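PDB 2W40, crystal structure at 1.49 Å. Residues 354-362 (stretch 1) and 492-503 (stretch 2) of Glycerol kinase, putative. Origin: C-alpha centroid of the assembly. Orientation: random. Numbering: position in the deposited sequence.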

# COMPACT_ATOMS: atom_id res chain seq x y z
N GLY C 354 7.22 -0.67 13.88
CA GLY C 354 6.85 -1.79 14.74
C GLY C 354 5.49 -1.54 15.37
O GLY C 354 4.81 -0.53 15.13
N LEU C 355 5.05 -2.50 16.13
CA LEU C 355 3.91 -2.37 17.02
C LEU C 355 4.37 -2.08 18.45
O LEU C 355 5.26 -2.76 18.98
N TYR C 356 3.78 -1.03 19.05
CA TYR C 356 4.04 -0.66 20.46
C TYR C 356 3.03 -1.38 21.32
O TYR C 356 2.92 -2.64 21.21
N ALA C 357 2.28 -0.63 22.17
CA ALA C 357 1.42 -1.35 23.09
C ALA C 357 0.20 -1.96 22.34
O ALA C 357 -0.36 -1.31 21.46
N PRO C 358 -0.28 -3.13 22.79
CA PRO C 358 0.25 -4.00 23.91
C PRO C 358 1.14 -5.15 23.45
O PRO C 358 1.67 -5.90 24.31
N ARG C 359 1.30 -5.32 22.13
CA ARG C 359 2.04 -6.50 21.59
C ARG C 359 3.56 -6.37 21.60
O ARG C 359 4.27 -7.39 21.65
N TRP C 360 4.04 -5.14 21.44
CA TRP C 360 5.47 -4.86 21.52
C TRP C 360 6.26 -5.80 20.55
O TRP C 360 7.10 -6.61 20.96
N ARG C 361 6.01 -5.60 19.26
CA ARG C 361 6.67 -6.38 18.22
C ARG C 361 7.44 -5.43 17.33
O ARG C 361 6.90 -4.86 16.40
N SER C 362 8.72 -5.30 17.59
CA SER C 362 9.55 -4.37 16.83
C SER C 362 9.86 -4.93 15.41
O SER C 362 10.38 -4.21 14.61
N TRP C 492 -9.33 -7.56 11.66
CA TRP C 492 -8.12 -6.93 12.09
C TRP C 492 -7.11 -7.93 12.64
O TRP C 492 -5.91 -8.01 12.28
N ASN C 493 -7.64 -8.77 13.49
CA ASN C 493 -6.79 -9.79 14.18
C ASN C 493 -6.11 -10.74 13.20
O ASN C 493 -4.94 -11.04 13.34
N LYS C 494 -6.80 -11.11 12.15
CA LYS C 494 -6.21 -12.02 11.15
C LYS C 494 -5.14 -11.30 10.35
O LYS C 494 -4.10 -11.85 10.05
N ALA C 495 -5.36 -10.02 10.00
CA ALA C 495 -4.34 -9.18 9.31
C ALA C 495 -3.14 -8.97 10.22
O ALA C 495 -2.02 -9.15 9.79
N VAL C 496 -3.32 -8.74 11.51
CA VAL C 496 -2.13 -8.68 12.46
C VAL C 496 -1.38 -10.02 12.54
O VAL C 496 -0.12 -10.13 12.42
N GLU C 497 -2.14 -11.08 12.55
CA GLU C 497 -1.49 -12.44 12.56
C GLU C 497 -0.67 -12.62 11.32
O GLU C 497 0.46 -13.19 11.37
N ARG C 498 -1.22 -12.29 10.13
CA ARG C 498 -0.50 -12.38 8.83
C ARG C 498 0.79 -11.57 8.93
O ARG C 498 1.85 -11.98 8.41
N THR C 499 0.71 -10.41 9.54
CA THR C 499 1.85 -9.49 9.62
C THR C 499 2.99 -10.02 10.56
O THR C 499 4.17 -9.72 10.41
N LEU C 500 2.60 -10.78 11.56
CA LEU C 500 3.49 -11.22 12.69
C LEU C 500 3.97 -12.67 12.56
O LEU C 500 4.92 -13.05 13.25
N ILE C 501 3.26 -13.50 11.81
CA ILE C 501 3.59 -14.93 11.76
C ILE C 501 5.05 -15.14 11.32
O ILE C 501 5.60 -14.44 10.45
N GLN C 502 5.71 -16.06 12.02
CA GLN C 502 7.09 -16.39 11.77
C GLN C 502 7.14 -17.53 10.76
O GLN C 502 6.51 -18.59 10.96
N LEU C 503 7.81 -17.26 9.63
CA LEU C 503 7.89 -18.19 8.46
C LEU C 503 9.38 -18.46 8.12
O LEU C 503 10.24 -17.53 8.22

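This is a small contact, 362 Å² summed over both sides, in which a turn without helix or strand lays one leucine and two arginines against the last two turns of a helix, so that a thin apolar centre is closed by two guanidinium groups, one bonded to the carbonyl at the helix end, both linked to backbone carbonyls through water.

The turn holds itself in shape before it meets the helix. Leu355 and Arg361 pair through their backbones, Leu355 N to Arg361 O and Arg361 N to Leu355 O, each 3.0 Å, and Trp360 N bonds to Tyr356 O at 2.7 Å inside that pair. This pairing places Leu355 and Arg361 side by side, and both point their CA-to-CB bonds toward the helix, as does Arg359. The residues between them that make no contact with the helix include Tyr356, Pro358 with its cis peptide bond, and Trp360.

From the helix, Val496 and Leu500 point toward the turn. They are four residues apart, joined by the helical bond from Leu500 N to Val496 O (2.9 Å), and so present neighbouring side chains on one face. Leu355, with chi1 in m and chi2 in t, sets its CD1 near both: Leu355 CD1 is 4.3 Å from Val496 CG1 and 4.2 Å from Leu500 CD2. Val496 is in the t rotamer, while Leu500 is m, t like its partner. Leu500 has the largest covered area of any residue here, since it meets Leu355, Arg359 and Arg361 together.

Arg359 extends through m, t, t to reach the helix. Its guanidinium lays one face over Val496, where Arg359 NH1 is 3.4 Å from Val496 CG1, and turns an edge to Asn493, where Asn493 OD1 lies 3.6 Å from Arg359 NH2. Water 1 links the two residues, accepting from Arg359 NH2 at 3.0 Å and donating to Asn493 O at 2.9 Å. A flat cation can thus cover a valine and still keep its edge for polar partners.

Arg361 solves the same problem by folding. With chi1, chi2 and chi3 all in m, it curls around Leu500: Arg361 CB is 3.8 Å from Leu500 CD2, and that same methyl sits over one face of the guanidinium. The curl brings Arg361 NH2 to Leu500 O, a 3.0 Å hydrogen bond with an angle of 142°. Water 2 bridges the same two residues, accepting from Arg361 NH1 at 3.0 Å and donating to Leu500 O at 3.1 Å. Leu500 O is available because the helix ends here, Ile501 being the first residue to leave helical angles. Gln502 sits at the edge of this guanidinium.

The rule to read from this contact is economical: two aliphatic residues at i and i+4 receive one leucine, each arginine lays a face over an aliphatic side chain and gives an NH group to a water, and Arg361 also bonds Leu500 O directly. An extended arginine reaches back up the helix; a curled one serves its end.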

# COMPACT_ATOMS: atom_id res chain seq x y z
CB LEU C 355 3.04 -3.63 17.06
CG LEU C 355 2.29 -3.87 15.76
CD1 LEU C 355 1.66 -5.23 15.74
CD2 LEU C 355 1.30 -2.69 15.37
CB TYR C 356 4.05 0.86 20.59
CG TYR C 356 5.18 1.57 19.79
CD1 TYR C 356 6.13 2.25 20.37
CD2 TYR C 356 5.12 1.56 18.34
CE1 TYR C 356 7.17 2.87 19.54
CE2 TYR C 356 6.09 2.12 17.51
CZ TYR C 356 7.15 2.77 18.20
OH TYR C 356 8.19 3.44 17.64
CB ALA C 357 0.98 -0.46 24.29
CB PRO C 358 -1.01 -4.59 24.52
CG PRO C 358 -1.97 -4.74 23.42
CD PRO C 358 -1.63 -3.63 22.41
CB ARG C 359 1.54 -6.86 20.20
CG ARG C 359 0.01 -7.06 20.11
CD ARG C 359 -0.36 -7.63 18.78
NE ARG C 359 -1.82 -7.74 18.55
CZ ARG C 359 -2.45 -8.74 17.99
NH1 ARG C 359 -1.77 -9.85 17.69
NH2 ARG C 359 -3.73 -8.65 17.74
CB TRP C 360 5.99 -4.96 22.94
CG TRP C 360 5.40 -3.83 23.76
CD1 TRP C 360 4.35 -3.93 24.72
CD2 TRP C 360 5.71 -2.42 23.70
NE1 TRP C 360 4.07 -2.71 25.22
CE2 TRP C 360 4.80 -1.75 24.56
CE3 TRP C 360 6.61 -1.65 22.94
CZ2 TRP C 360 4.84 -0.39 24.75
CZ3 TRP C 360 6.63 -0.30 23.11
CH2 TRP C 360 5.75 0.32 24.01
CB ARG C 361 5.59 -7.16 17.48
CG ARG C 361 5.06 -8.28 18.27
CD ARG C 361 6.08 -9.46 18.49
NE ARG C 361 6.46 -10.07 17.20
CZ ARG C 361 5.87 -11.15 16.67
NH1 ARG C 361 4.85 -11.78 17.25
NH2 ARG C 361 6.28 -11.57 15.48
CB SER C 362 10.97 -4.21 17.53
OG SER C 362 11.62 -5.47 17.73
CB TRP C 492 -8.47 -5.94 13.15
CG TRP C 492 -7.28 -5.41 13.91
CD1 TRP C 492 -6.91 -5.78 15.17
CD2 TRP C 492 -6.27 -4.51 13.45
NE1 TRP C 492 -5.75 -5.18 15.52
CE2 TRP C 492 -5.38 -4.33 14.51
CE3 TRP C 492 -6.10 -3.75 12.31
CZ2 TRP C 492 -4.25 -3.51 14.44
CZ3 TRP C 492 -4.99 -2.91 12.24
CH2 TRP C 492 -4.12 -2.78 13.32
CB ASN C 493 -7.61 -10.62 15.15
CG ASN C 493 -7.91 -9.94 16.44
OD1 ASN C 493 -7.24 -8.97 16.82
ND2 ASN C 493 -8.98 -10.46 17.15
CB LYS C 494 -7.28 -12.56 10.25
CG LYS C 494 -8.18 -13.49 10.98
CD LYS C 494 -9.04 -14.30 10.11
CE LYS C 494 -9.22 -13.78 8.67
NZ LYS C 494 -10.32 -12.72 8.49
CB ALA C 495 -4.97 -7.84 9.01
CB VAL C 496 -2.54 -8.16 13.83
CG1 VAL C 496 -1.33 -8.14 14.75
CG2 VAL C 496 -3.12 -6.75 13.69
CB GLU C 497 -2.56 -13.53 12.71
CG GLU C 497 -2.00 -14.86 12.95
CD GLU C 497 -3.09 -15.89 13.31
OE1 GLU C 497 -4.31 -15.51 13.35
OE2 GLU C 497 -2.67 -17.08 13.51
CB ARG C 498 -1.28 -11.88 7.60
CG ARG C 498 -2.43 -12.65 7.21
CD ARG C 498 -3.03 -12.10 5.97
NE ARG C 498 -4.38 -12.63 5.94
CZ ARG C 498 -4.64 -13.93 5.71
NH1 ARG C 498 -3.72 -14.75 5.20
NH2 ARG C 498 -5.89 -14.37 5.80
CB THR C 499 1.34 -8.13 10.14
OG1 THR C 499 0.31 -7.69 9.25
CG2 THR C 499 2.50 -7.08 10.27
CB LEU C 500 2.77 -11.01 14.03
CG LEU C 500 2.45 -9.57 14.47
CD1 LEU C 500 1.79 -9.59 15.84
CD2 LEU C 500 3.69 -8.68 14.52
CB ILE C 501 2.53 -15.76 10.92
CG1 ILE C 501 2.69 -17.26 11.15
CG2 ILE C 501 2.64 -15.38 9.52
CD1 ILE C 501 1.50 -18.06 10.70
CB GLN C 502 7.79 -16.77 13.11
CG GLN C 502 8.02 -15.61 14.05
CD GLN C 502 8.67 -14.47 13.36
OE1 GLN C 502 7.99 -13.56 12.80
NE2 GLN C 502 10.01 -14.52 13.29
CB LEU C 503 7.21 -17.51 7.24
CG LEU C 503 5.74 -17.20 7.44
CD1 LEU C 503 5.33 -16.38 6.24
CD2 LEU C 503 4.91 -18.45 7.64
O HOH W 1 -4.00 -11.10 16.03
O HOH W 2 3.67 -14.15 15.89